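Local coordinates for protein HcgC (Methanococcus maripaludis S2, PDB 5O4J) that catalyses SAM-dependent C-methylation, probably of a pyridinol precursor during biosynthesis of the FeGP cofactor of [Fe]-hydrogenase, at residues Arg13-Lys19 against Leu225-Thr231; Glu194-Val198 against Val238-Leu242; Gln44-Ala50 against Glu67-Asp72; Val26-Ala30 against Leu52-Ile57. Where two conformers were deposited one is given. Residue numbers count along the deposited sequence, not the author numbering.

Contact 1 of 4, residues Arg13-Lys19 against Leu225-Thr231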
# COMPACT_ATOMS: atom_id res chain seq x y z
N ARG A 13 -11.23 -21.48 -0.10
CA ARG A 13 -10.58 -21.38 -1.39
C ARG A 13 -11.49 -20.61 -2.35
O ARG A 13 -12.70 -20.84 -2.40
CB ARG A 13 -10.29 -22.76 -1.97
CG ARG A 13 -9.26 -23.58 -1.18
CD ARG A 13 -9.10 -24.99 -1.75
NE ARG A 13 -9.32 -25.05 -3.20
CZ ARG A 13 -9.14 -26.13 -3.95
NH1 ARG A 13 -8.71 -27.26 -3.42
NH2 ARG A 13 -9.38 -26.06 -5.26
N SER A 14 -10.90 -19.69 -3.11
CA SER A 14 -11.71 -18.90 -4.02
C SER A 14 -12.30 -19.78 -5.12
O SER A 14 -11.66 -20.73 -5.59
CB SER A 14 -10.89 -17.76 -4.64
OG SER A 14 -9.80 -18.22 -5.46
N LYS A 15 -13.53 -19.47 -5.50
CA LYS A 15 -14.12 -20.12 -6.67
C LYS A 15 -13.38 -19.73 -7.94
O LYS A 15 -13.17 -20.56 -8.82
CB LYS A 15 -15.60 -19.78 -6.78
CG LYS A 15 -16.45 -20.33 -5.64
CD LYS A 15 -17.85 -19.76 -5.68
CE LYS A 15 -18.68 -20.27 -4.52
NZ LYS A 15 -18.93 -21.73 -4.71
N ILE A 16 -12.99 -18.46 -8.04
CA ILE A 16 -12.22 -18.00 -9.19
C ILE A 16 -10.86 -18.69 -9.20
O ILE A 16 -10.12 -18.63 -8.21
CB ILE A 16 -12.09 -16.47 -9.15
CG1 ILE A 16 -13.42 -15.82 -9.55
CG2 ILE A 16 -10.95 -15.96 -10.06
CD1 ILE A 16 -13.56 -14.40 -9.07
N LYS A 17 -10.54 -19.34 -10.31
CA LYS A 17 -9.27 -20.01 -10.51
C LYS A 17 -8.31 -19.11 -11.28
O LYS A 17 -8.71 -18.16 -11.95
CB LYS A 17 -9.45 -21.32 -11.27
CG LYS A 17 -10.23 -22.40 -10.52
CD LYS A 17 -10.56 -23.54 -11.47
CE LYS A 17 -11.15 -24.74 -10.74
NZ LYS A 17 -11.51 -25.81 -11.71
N ILE A 18 -7.02 -19.44 -11.18
CA ILE A 18 -6.04 -18.68 -11.94
C ILE A 18 -6.40 -18.67 -13.42
O ILE A 18 -6.34 -17.62 -14.09
CB ILE A 18 -4.62 -19.24 -11.70
CG1 ILE A 18 -4.28 -19.25 -10.20
CG2 ILE A 18 -3.59 -18.37 -12.40
CD1 ILE A 18 -3.23 -20.25 -9.85
N LYS A 19 -6.84 -19.82 -13.95
CA LYS A 19 -7.19 -19.89 -15.37
C LYS A 19 -8.35 -18.96 -15.72
O LYS A 19 -8.45 -18.50 -16.86
CB LYS A 19 -7.53 -21.33 -15.77
CG LYS A 19 -8.77 -21.93 -15.11
CD LYS A 19 -9.06 -23.30 -15.71
CE LYS A 19 -10.32 -23.92 -15.14
NZ LYS A 19 -10.60 -25.26 -15.74
N LEU A 225 -2.78 -23.86 -13.66
CA LEU A 225 -3.75 -22.78 -13.69
C LEU A 225 -5.11 -23.20 -13.15
O LEU A 225 -5.91 -22.34 -12.77
CB LEU A 225 -3.92 -22.26 -15.12
CG LEU A 225 -2.69 -21.69 -15.85
CD1 LEU A 225 -3.13 -21.15 -17.19
CD2 LEU A 225 -2.01 -20.63 -15.02
N ASN A 226 -5.37 -24.50 -13.09
CA ASN A 226 -6.66 -25.03 -12.65
C ASN A 226 -6.70 -25.17 -11.13
O ASN A 226 -6.91 -26.24 -10.56
CB ASN A 226 -6.91 -26.38 -13.33
CG ASN A 226 -8.34 -26.84 -13.19
OD1 ASN A 226 -9.26 -26.04 -13.05
ND2 ASN A 226 -8.54 -28.16 -13.23
N MET A 227 -6.44 -24.04 -10.47
CA MET A 227 -6.27 -23.96 -9.03
C MET A 227 -6.88 -22.64 -8.57
O MET A 227 -6.78 -21.63 -9.27
CB MET A 227 -4.79 -24.03 -8.64
CG MET A 227 -4.48 -23.74 -7.17
SD MET A 227 -5.36 -24.84 -6.05
CE MET A 227 -4.89 -24.16 -4.46
N SER A 228 -7.51 -22.67 -7.39
CA SER A 228 -8.06 -21.46 -6.80
C SER A 228 -6.99 -20.37 -6.76
O SER A 228 -5.85 -20.63 -6.38
CB SER A 228 -8.54 -21.73 -5.37
OG SER A 228 -9.65 -22.60 -5.34
N ALA A 229 -7.37 -19.15 -7.13
CA ALA A 229 -6.41 -18.05 -7.09
C ALA A 229 -5.95 -17.75 -5.67
O ALA A 229 -4.78 -17.42 -5.45
CB ALA A 229 -7.00 -16.79 -7.74
N ILE A 230 -6.85 -17.85 -4.70
CA ILE A 230 -6.57 -17.42 -3.33
C ILE A 230 -7.16 -18.41 -2.34
O ILE A 230 -8.27 -18.91 -2.52
CB ILE A 230 -7.12 -16.01 -3.05
CG1 ILE A 230 -6.38 -15.00 -3.93
CG2 ILE A 230 -6.93 -15.63 -1.58
CD1 ILE A 230 -6.91 -13.58 -3.87
N THR A 231 -6.41 -18.66 -1.26
CA THR A 231 -6.88 -19.43 -0.12
C THR A 231 -6.77 -18.56 1.13
O THR A 231 -5.75 -17.90 1.35
CB THR A 231 -6.06 -20.71 0.03
OG1 THR A 231 -6.21 -21.49 -1.16
CG2 THR A 231 -6.52 -21.52 1.24
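Backbone hydrogen bonds hold the two segments together. Ser14 N donates to Ile230 O (2.8 Å), and Ala229 N to Ile16 O (3.0 Å). Ile18 N and Lys19 N, in the first turn of helix 18-37, reach Met227 O and Leu225 O, each at 2.9 Å. Arg13 faces Thr231 as an antiparallel non-hydrogen-bonded pair, whereas Lys17 bridges Ser228, so the register slips by one residue between them.

Among side chains, Ser14 OG accepts from Ile230 N (3.1 Å) and donates to Ile16 O (2.8 Å), tying the turn 14-16 to the opposing strand. Ser228 OG donates to Ser14 O (2.8 Å) and accepts from Arg13 NE (3.3 Å). At the inverse gamma turn centred on Asn226, Asn226 OD1 takes a short bond from Lys17 NZ (2.6 Å) and a weak one from Lys19 NZ (3.1 Å).

Apolar contact centres on Ile18, whose CG2 lies 3.8 Å from Leu225 CD2, with Met227 and Ala229 alongside. Glu243 of helix 239-251 accepts from the backbone N atoms of Lys15 and Ile16. The arrangement pairs strands 10-13 and 230-234 in the four-stranded antiparallel sheet, with a single further bridge, Lys17-Ser228, just before helix 18-37.

Contact 2 of 4, residues Glu194-Val198 against Val238-Leu242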
# COMPACT_ATOMS: atom_id res chain seq x y z
N GLU A 194 -7.45 -7.61 4.93
CA GLU A 194 -8.04 -6.61 5.80
C GLU A 194 -9.50 -6.88 6.13
O GLU A 194 -10.07 -6.16 6.96
CB GLU A 194 -7.88 -5.23 5.16
CG GLU A 194 -6.42 -4.81 5.12
CD GLU A 194 -6.19 -3.39 4.63
OE1 GLU A 194 -7.12 -2.75 4.10
OE2 GLU A 194 -5.05 -2.92 4.78
N LEU A 195 -10.12 -7.90 5.54
CA LEU A 195 -11.47 -8.29 5.95
C LEU A 195 -11.47 -8.74 7.41
O LEU A 195 -10.53 -9.40 7.88
CB LEU A 195 -12.00 -9.42 5.07
CG LEU A 195 -12.25 -9.10 3.60
CD1 LEU A 195 -12.56 -10.39 2.85
CD2 LEU A 195 -13.38 -8.08 3.43
N ASP A 196 -12.53 -8.38 8.13
CA ASP A 196 -12.62 -8.79 9.53
C ASP A 196 -12.51 -10.30 9.65
O ASP A 196 -13.14 -11.05 8.89
CB ASP A 196 -13.95 -8.34 10.14
CG ASP A 196 -14.06 -8.73 11.59
OD1 ASP A 196 -13.11 -8.41 12.34
OD2 ASP A 196 -15.07 -9.34 12.00
N SER A 197 -11.70 -10.74 10.61
CA SER A 197 -11.51 -12.13 11.05
C SER A 197 -10.50 -12.90 10.19
O SER A 197 -10.21 -14.05 10.52
CB SER A 197 -12.81 -12.93 11.10
OG SER A 197 -13.11 -13.53 9.85
N VAL A 198 -9.97 -12.33 9.11
CA VAL A 198 -8.95 -13.04 8.34
C VAL A 198 -7.66 -13.09 9.15
O VAL A 198 -7.22 -12.08 9.70
CB VAL A 198 -8.73 -12.37 6.98
CG1 VAL A 198 -7.51 -12.98 6.26
CG2 VAL A 198 -9.98 -12.49 6.12
N VAL A 238 -15.89 -15.51 4.78
CA VAL A 238 -15.37 -14.48 3.88
C VAL A 238 -15.59 -14.84 2.42
O VAL A 238 -15.22 -14.06 1.54
CB VAL A 238 -13.87 -14.22 4.15
CG1 VAL A 238 -13.67 -13.59 5.53
CG2 VAL A 238 -13.06 -15.50 4.04
N GLU A 239 -16.26 -15.96 2.16
CA GLU A 239 -16.42 -16.46 0.80
C GLU A 239 -16.96 -15.40 -0.16
O GLU A 239 -16.47 -15.28 -1.29
CB GLU A 239 -17.33 -17.69 0.80
CG GLU A 239 -18.65 -17.50 1.54
CD GLU A 239 -19.30 -18.81 1.96
OE1 GLU A 239 -18.75 -19.88 1.64
OE2 GLU A 239 -20.36 -18.76 2.60
N TYR A 240 -17.94 -14.61 0.27
CA TYR A 240 -18.56 -13.67 -0.67
C TYR A 240 -17.64 -12.49 -0.98
O TYR A 240 -17.46 -12.12 -2.15
CB TYR A 240 -19.89 -13.17 -0.12
CG TYR A 240 -20.88 -14.29 0.04
CD1 TYR A 240 -20.96 -15.31 -0.91
CD2 TYR A 240 -21.71 -14.36 1.15
CE1 TYR A 240 -21.85 -16.35 -0.76
CE2 TYR A 240 -22.61 -15.40 1.29
CZ TYR A 240 -22.67 -16.38 0.34
OH TYR A 240 -23.55 -17.42 0.48
N GLU A 241 -17.05 -11.88 0.05
CA GLU A 241 -16.15 -10.76 -0.19
C GLU A 241 -14.92 -11.22 -0.97
O GLU A 241 -14.38 -10.45 -1.78
CB GLU A 241 -15.73 -10.13 1.15
CG GLU A 241 -16.88 -9.48 1.90
CD GLU A 241 -17.63 -10.45 2.81
OE1 GLU A 241 -17.47 -11.68 2.65
OE2 GLU A 241 -18.37 -9.97 3.69
N LEU A 242 -14.49 -12.46 -0.75
CA LEU A 242 -13.34 -13.01 -1.47
C LEU A 242 -13.56 -12.94 -2.98
O LEU A 242 -12.70 -12.46 -3.72
CB LEU A 242 -13.11 -14.45 -1.01
CG LEU A 242 -12.13 -15.35 -1.75
CD1 LEU A 242 -10.76 -14.72 -1.87
CD2 LEU A 242 -12.04 -16.70 -1.02
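Leu195 lays its side chain over the start of helix 239-251, with CD1 3.6 Å from Glu241 CB and 4.3 Å from Val238 CB. Both partners direct their CA-to-CB bonds toward segment 194-198, so the leucine rests on the N-cap residue Val238 and the first turn that follows it. A second apolar touch joins Val198 CG2 to Val238 CG1 at 3.9 Å, so Val238 meets residues from both ends of the 195-198 turn. The contact is small, 189 Å² in all, and rests on van der Waals packing.

The turn is of type II, closed by Val198 N to Leu195 O (3.2 Å), with Ser197 at the positive phi of its third position; Ser197 OG donates to Asp196 O (2.7 Å). It also meets a second subunit, whose Gly143 N donates to Asp196 OD1 and whose Lys173 binds the carbonyls of Leu195 and Val198. The arrangement is a beta turn linking helix 177-193 to strand 198-203, packed against a helix N-terminus at a subunit interface.

Contact 3 of 4, residues Gln44-Ala50 against Glu67-Asp72. With SAH (S-adenosyl-L-homocysteine), chain E.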
# COMPACT_ATOMS: atom_id res chain seq x y z
N GLN A 44 -5.25 -14.32 -44.74
CA GLN A 44 -4.23 -15.01 -43.97
C GLN A 44 -3.72 -14.12 -42.86
O GLN A 44 -3.15 -13.06 -43.11
CB GLN A 44 -3.08 -15.44 -44.88
CG GLN A 44 -1.99 -16.20 -44.15
CD GLN A 44 -0.83 -16.52 -45.07
OE1 GLN A 44 -0.01 -15.65 -45.37
NE2 GLN A 44 -0.77 -17.76 -45.53
N ALA A 45 -3.92 -14.56 -41.62
CA ALA A 45 -3.43 -13.85 -40.45
C ALA A 45 -2.26 -14.63 -39.86
O ALA A 45 -2.33 -15.86 -39.73
CB ALA A 45 -4.52 -13.68 -39.40
N ILE A 46 -1.19 -13.93 -39.52
CA ILE A 46 -0.06 -14.51 -38.82
C ILE A 46 0.08 -13.82 -37.47
O ILE A 46 0.14 -12.59 -37.40
CB ILE A 46 1.24 -14.41 -39.64
CG1 ILE A 46 1.11 -15.32 -40.86
CG2 ILE A 46 2.45 -14.81 -38.78
CD1 ILE A 46 2.38 -15.52 -41.67
N VAL A 47 0.09 -14.62 -36.41
CA VAL A 47 0.20 -14.14 -35.04
C VAL A 47 1.51 -14.66 -34.47
O VAL A 47 1.73 -15.88 -34.43
CB VAL A 47 -0.99 -14.61 -34.19
CG1 VAL A 47 -0.85 -14.13 -32.74
CG2 VAL A 47 -2.30 -14.14 -34.80
N PHE A 48 2.38 -13.74 -34.04
CA PHE A 48 3.64 -14.10 -33.40
C PHE A 48 3.46 -14.13 -31.89
O PHE A 48 3.01 -13.14 -31.30
CB PHE A 48 4.75 -13.12 -33.78
CG PHE A 48 5.17 -13.18 -35.22
CD1 PHE A 48 6.13 -14.07 -35.64
CD2 PHE A 48 4.59 -12.33 -36.15
CE1 PHE A 48 6.52 -14.13 -36.96
CE2 PHE A 48 4.97 -12.38 -37.47
CZ PHE A 48 5.94 -13.27 -37.88
N GLY A 49 3.80 -15.26 -31.27
CA GLY A 49 3.75 -15.39 -29.83
C GLY A 49 2.53 -16.16 -29.35
O GLY A 49 1.45 -15.60 -29.21
N ALA A 50 2.71 -17.46 -29.11
CA ALA A 50 1.59 -18.31 -28.70
C ALA A 50 1.23 -18.11 -27.24
O ALA A 50 0.06 -18.14 -26.87
CB ALA A 50 1.93 -19.78 -28.97
N GLU A 67 -7.47 -18.12 -42.99
CA GLU A 67 -6.39 -18.92 -42.45
C GLU A 67 -5.72 -18.15 -41.33
O GLU A 67 -5.46 -16.95 -41.47
CB GLU A 67 -5.36 -19.28 -43.52
CG GLU A 67 -4.30 -20.27 -43.07
CD GLU A 67 -3.23 -20.50 -44.13
OE1 GLU A 67 -2.60 -21.57 -44.12
OE2 GLU A 67 -3.04 -19.60 -44.98
N VAL A 68 -5.46 -18.83 -40.21
CA VAL A 68 -4.80 -18.22 -39.07
C VAL A 68 -3.60 -19.09 -38.71
O VAL A 68 -3.75 -20.29 -38.48
CB VAL A 68 -5.73 -18.06 -37.86
CG1 VAL A 68 -4.98 -17.44 -36.68
CG2 VAL A 68 -6.93 -17.20 -38.24
N ILE A 69 -2.42 -18.48 -38.67
CA ILE A 69 -1.18 -19.16 -38.34
C ILE A 69 -0.60 -18.53 -37.09
O ILE A 69 -0.45 -17.31 -37.01
CB ILE A 69 -0.17 -19.08 -39.48
CG1 ILE A 69 -0.78 -19.64 -40.77
CG2 ILE A 69 1.10 -19.81 -39.10
CD1 ILE A 69 -0.06 -19.18 -42.01
N ILE A 70 -0.25 -19.37 -36.12
CA ILE A 70 0.52 -18.96 -34.95
C ILE A 70 1.97 -19.31 -35.21
O ILE A 70 2.28 -20.44 -35.60
CB ILE A 70 0.02 -19.65 -33.67
CG1 ILE A 70 -1.21 -18.92 -33.10
CG2 ILE A 70 1.14 -19.75 -32.62
CD1 ILE A 70 -0.89 -17.90 -32.01
N VAL A 71 2.87 -18.36 -34.98
CA VAL A 71 4.30 -18.59 -35.10
C VAL A 71 4.92 -18.38 -33.73
O VAL A 71 4.65 -17.37 -33.07
CB VAL A 71 4.97 -17.65 -36.12
CG1 VAL A 71 6.48 -17.88 -36.16
CG2 VAL A 71 4.35 -17.85 -37.50
N ASP A 72 5.73 -19.35 -33.29
CA ASP A 72 6.47 -19.19 -32.06
C ASP A 72 7.87 -19.75 -32.23
O ASP A 72 8.06 -20.77 -32.91
CB ASP A 72 5.79 -19.88 -30.88
CG ASP A 72 6.18 -19.25 -29.55
OD1 ASP A 72 7.32 -19.49 -29.10
OD2 ASP A 72 5.38 -18.47 -29.01
N SAH E . 2.51 -10.33 -24.41
CA SAH E . 2.17 -11.77 -24.19
CB SAH E . 3.39 -12.50 -23.64
CG SAH E . 4.40 -12.82 -24.75
SD SAH E . 5.75 -13.80 -24.15
C SAH E . 1.04 -11.93 -23.21
O SAH E . 0.66 -13.09 -22.91
OXT SAH E . 0.54 -10.90 -22.73
C5' SAH E . 6.67 -14.06 -25.64
C4' SAH E . 6.08 -15.16 -26.52
O4' SAH E . 6.57 -14.97 -27.86
C3' SAH E . 6.56 -16.53 -26.10
O3' SAH E . 5.61 -17.55 -26.44
C2' SAH E . 7.84 -16.67 -26.89
O2' SAH E . 8.29 -18.02 -27.07
C1' SAH E . 7.45 -16.05 -28.21
N9 SAH E . 8.57 -15.45 -28.95
C8 SAH E . 9.61 -14.75 -28.44
N7 SAH E . 10.42 -14.33 -29.44
C5 SAH E . 9.88 -14.75 -30.60
C6 SAH E . 10.21 -14.64 -32.03
N6 SAH E . 11.33 -13.99 -32.42
N1 SAH E . 9.38 -15.23 -32.92
C2 SAH E . 8.26 -15.87 -32.55
N3 SAH E . 7.89 -16.02 -31.26
C4 SAH E . 8.65 -15.48 -30.28
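Glu67 O accepts from Ala45 N (2.8 Å), while Glu67 OE2 takes a hydrogen bond from Gln44 NE2 (3.0 Å); the same amide bonds through OE1 to Asn105 N. Val68, beside Ala45, points to the face shared with Val47 and Ile70. Ile69 then engages Ala45 and Val47 through its backbone, N to Ala45 O and O to Val47 N, both 2.8 Å, the alternation of parallel strands. Its side chain lies with Ile46 on the face that also carries Val71 and Phe48. On the reverse face, Ile70 CD1 packs on Val47 CG1 (3.8 Å) and Ile70 CG2 on Ala50 CB (3.7 Å). Val71 repeats the alternation, with N to Val47 O (2.8 Å) and O to Gly49 N (2.9 Å), and its CB meets Phe48 CD1 at 3.8 Å.

Asp72 ends the strand at the bound SAH. Its OD2 accepts from Ala50 N (2.9 Å) and from SAH O3' (2.7 Å), and its OD1 from SAH O2' (2.7 Å). Gly49, whose backbone angles disfavour any side chain, brings CA within 3.5 Å of SAH O4'. The carboxylate ending the second strand of this Rossmann-type beta-alpha-beta unit thus serves both ribose hydroxyls and the loop after strand 42-48.

Contact 4 of 4, residues Val26-Ala30 against Leu52-Ile57. With SAH (S-adenosyl-L-homocysteine), chain E.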
# COMPACT_ATOMS: atom_id res chain seq x y z
N VAL A 26 -7.20 -12.44 -21.40
CA VAL A 26 -6.96 -12.72 -22.81
C VAL A 26 -8.19 -12.38 -23.63
O VAL A 26 -8.07 -11.92 -24.77
CB VAL A 26 -6.50 -14.18 -23.04
CG1 VAL A 26 -5.27 -14.51 -22.19
CG2 VAL A 26 -7.61 -15.17 -22.77
N GLU A 27 -9.39 -12.56 -23.07
CA GLU A 27 -10.60 -12.17 -23.78
C GLU A 27 -10.65 -10.66 -24.01
O GLU A 27 -11.01 -10.20 -25.11
CB GLU A 27 -11.84 -12.64 -23.01
CG GLU A 27 -13.16 -12.28 -23.67
CD GLU A 27 -14.37 -12.75 -22.88
OE1 GLU A 27 -15.32 -13.26 -23.51
OE2 GLU A 27 -14.38 -12.62 -21.64
N LYS A 28 -10.27 -9.87 -23.01
CA LYS A 28 -10.23 -8.43 -23.21
C LYS A 28 -9.26 -8.03 -24.32
O LYS A 28 -9.57 -7.16 -25.14
CB LYS A 28 -9.87 -7.71 -21.91
CG LYS A 28 -11.03 -7.62 -20.94
CD LYS A 28 -10.59 -7.18 -19.57
CE LYS A 28 -11.84 -6.93 -18.70
NZ LYS A 28 -11.54 -6.43 -17.34
N LYS A 29 -8.10 -8.68 -24.38
CA LYS A 29 -7.16 -8.38 -25.46
C LYS A 29 -7.73 -8.78 -26.82
O LYS A 29 -7.63 -8.02 -27.79
CB LYS A 29 -5.82 -9.10 -25.20
CG LYS A 29 -5.09 -8.61 -23.96
CD LYS A 29 -3.71 -9.23 -23.83
CE LYS A 29 -2.97 -8.63 -22.64
NZ LYS A 29 -1.56 -9.12 -22.55
N ALA A 30 -8.36 -9.95 -26.89
CA ALA A 30 -8.95 -10.39 -28.15
C ALA A 30 -10.06 -9.44 -28.59
O ALA A 30 -10.18 -9.13 -29.78
CB ALA A 30 -9.47 -11.82 -28.02
N LEU A 52 1.04 -15.78 -23.78
CA LEU A 52 -0.01 -16.55 -23.11
C LEU A 52 -1.38 -16.26 -23.75
O LEU A 52 -2.24 -17.12 -23.80
CB LEU A 52 -0.03 -16.21 -21.62
CG LEU A 52 -1.08 -16.85 -20.73
CD1 LEU A 52 -1.15 -18.37 -20.93
CD2 LEU A 52 -0.79 -16.53 -19.26
N SER A 53 -1.57 -15.03 -24.24
CA SER A 53 -2.84 -14.67 -24.87
C SER A 53 -2.91 -15.03 -26.35
O SER A 53 -4.00 -14.99 -26.93
CB SER A 53 -3.13 -13.17 -24.71
OG SER A 53 -2.08 -12.48 -24.06
N GLY A 54 -1.77 -15.33 -26.97
CA GLY A 54 -1.75 -15.58 -28.40
C GLY A 54 -2.68 -16.69 -28.84
O GLY A 54 -3.35 -16.59 -29.87
N SER A 55 -2.71 -17.79 -28.08
CA SER A 55 -3.53 -18.94 -28.45
C SER A 55 -4.99 -18.54 -28.65
O SER A 55 -5.61 -18.87 -29.68
CB SER A 55 -3.38 -20.04 -27.39
OG SER A 55 -4.20 -21.14 -27.68
N TYR A 56 -5.56 -17.84 -27.67
CA TYR A 56 -6.97 -17.45 -27.79
C TYR A 56 -7.16 -16.34 -28.81
O TYR A 56 -8.15 -16.33 -29.55
CB TYR A 56 -7.53 -17.00 -26.44
CG TYR A 56 -8.98 -16.65 -26.61
CD1 TYR A 56 -9.93 -17.64 -26.80
CD2 TYR A 56 -9.40 -15.33 -26.63
CE1 TYR A 56 -11.26 -17.33 -26.99
CE2 TYR A 56 -10.74 -15.01 -26.81
CZ TYR A 56 -11.66 -16.02 -26.99
OH TYR A 56 -12.99 -15.71 -27.18
N ILE A 57 -6.24 -15.38 -28.86
CA ILE A 57 -6.37 -14.31 -29.85
C ILE A 57 -6.40 -14.89 -31.25
O ILE A 57 -7.23 -14.50 -32.09
CB ILE A 57 -5.24 -13.28 -29.67
CG1 ILE A 57 -5.53 -12.44 -28.43
CG2 ILE A 57 -5.09 -12.40 -30.90
CD1 ILE A 57 -4.39 -11.56 -27.99
N SAH E . 2.51 -10.33 -24.41
CA SAH E . 2.17 -11.77 -24.19
CB SAH E . 3.39 -12.50 -23.64
CG SAH E . 4.40 -12.82 -24.75
SD SAH E . 5.75 -13.80 -24.15
C SAH E . 1.04 -11.93 -23.21
O SAH E . 0.66 -13.09 -22.91
OXT SAH E . 0.54 -10.90 -22.73
C5' SAH E . 6.67 -14.06 -25.64
C4' SAH E . 6.08 -15.16 -26.52
O4' SAH E . 6.57 -14.97 -27.86
C3' SAH E . 6.56 -16.53 -26.10
O3' SAH E . 5.61 -17.55 -26.44
C2' SAH E . 7.84 -16.67 -26.89
O2' SAH E . 8.29 -18.02 -27.07
C1' SAH E . 7.45 -16.05 -28.21
N9 SAH E . 8.57 -15.45 -28.95
C8 SAH E . 9.61 -14.75 -28.44
N7 SAH E . 10.42 -14.33 -29.44
C5 SAH E . 9.88 -14.75 -30.60
C6 SAH E . 10.21 -14.64 -32.03
N6 SAH E . 11.33 -13.99 -32.42
N1 SAH E . 9.38 -15.23 -32.92
C2 SAH E . 8.26 -15.87 -32.55
N3 SAH E . 7.89 -16.02 -31.26
C4 SAH E . 8.65 -15.48 -30.28
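A cis peptide bond precedes Leu52, where the chain turns from the strand 42-48 loop into helix 54-60, and the amide of that bond, with the next one, faces the ligand. Leu52 N and Ser53 N both donate to SAH O, at 2.9 and 3.2 Å. Lys29, from the facing helix, brings NZ to 2.8 Å from SAH OXT while its CD lies 3.6 Å from Ser53 OG, which is hydrogen-bonded to Thr177 OG1; the Lys29 amino group also makes a salt bridge to Glu134 and a hydrogen bond to Ser175. The two segments thus approach the same carboxylate with unlike groups.

Packing between them is apolar. Val26 CG1 sits 3.6 Å from Ser53 CB, and Ala30 CB is 3.6 Å from Tyr56 CE2 and 4.0 Å from Ile57 CG1; CA atoms are 5.0 Å apart for both Val26-Ser53 and Ala30-Ile57. Helix 18-37 packs on the start of helix 54-60, the crossover helix between strands 42-48 and 65-72, with Thr177 of helix 177-193 touching Val26 and Leu52.

Overall arrangement
Contacts 3 and 4 contribute to one SAH pocket: their centres are about 12 Å apart, Ala50 O lies 3.0 Å from Ser55 N in a probable hydrogen bond, and they hold different parts of the ligand, contact 3 the ribose and contact 4 the carboxylate. Contact 1 shares helix 18-37 with contact 4, about 19 Å away between centres, its Leu225 side chain about 5 Å from that of Leu52. Contact 2 is the farthest from contact 3, about 43 Å between centres, though its Val198 side chain is about 10 Å from the bound pyridinol 9KH; it touches contact 1 where Leu242 CD2 meets Ser14 CA at 3.7 Å. The series runs from subunit interface to Rossmann-type site.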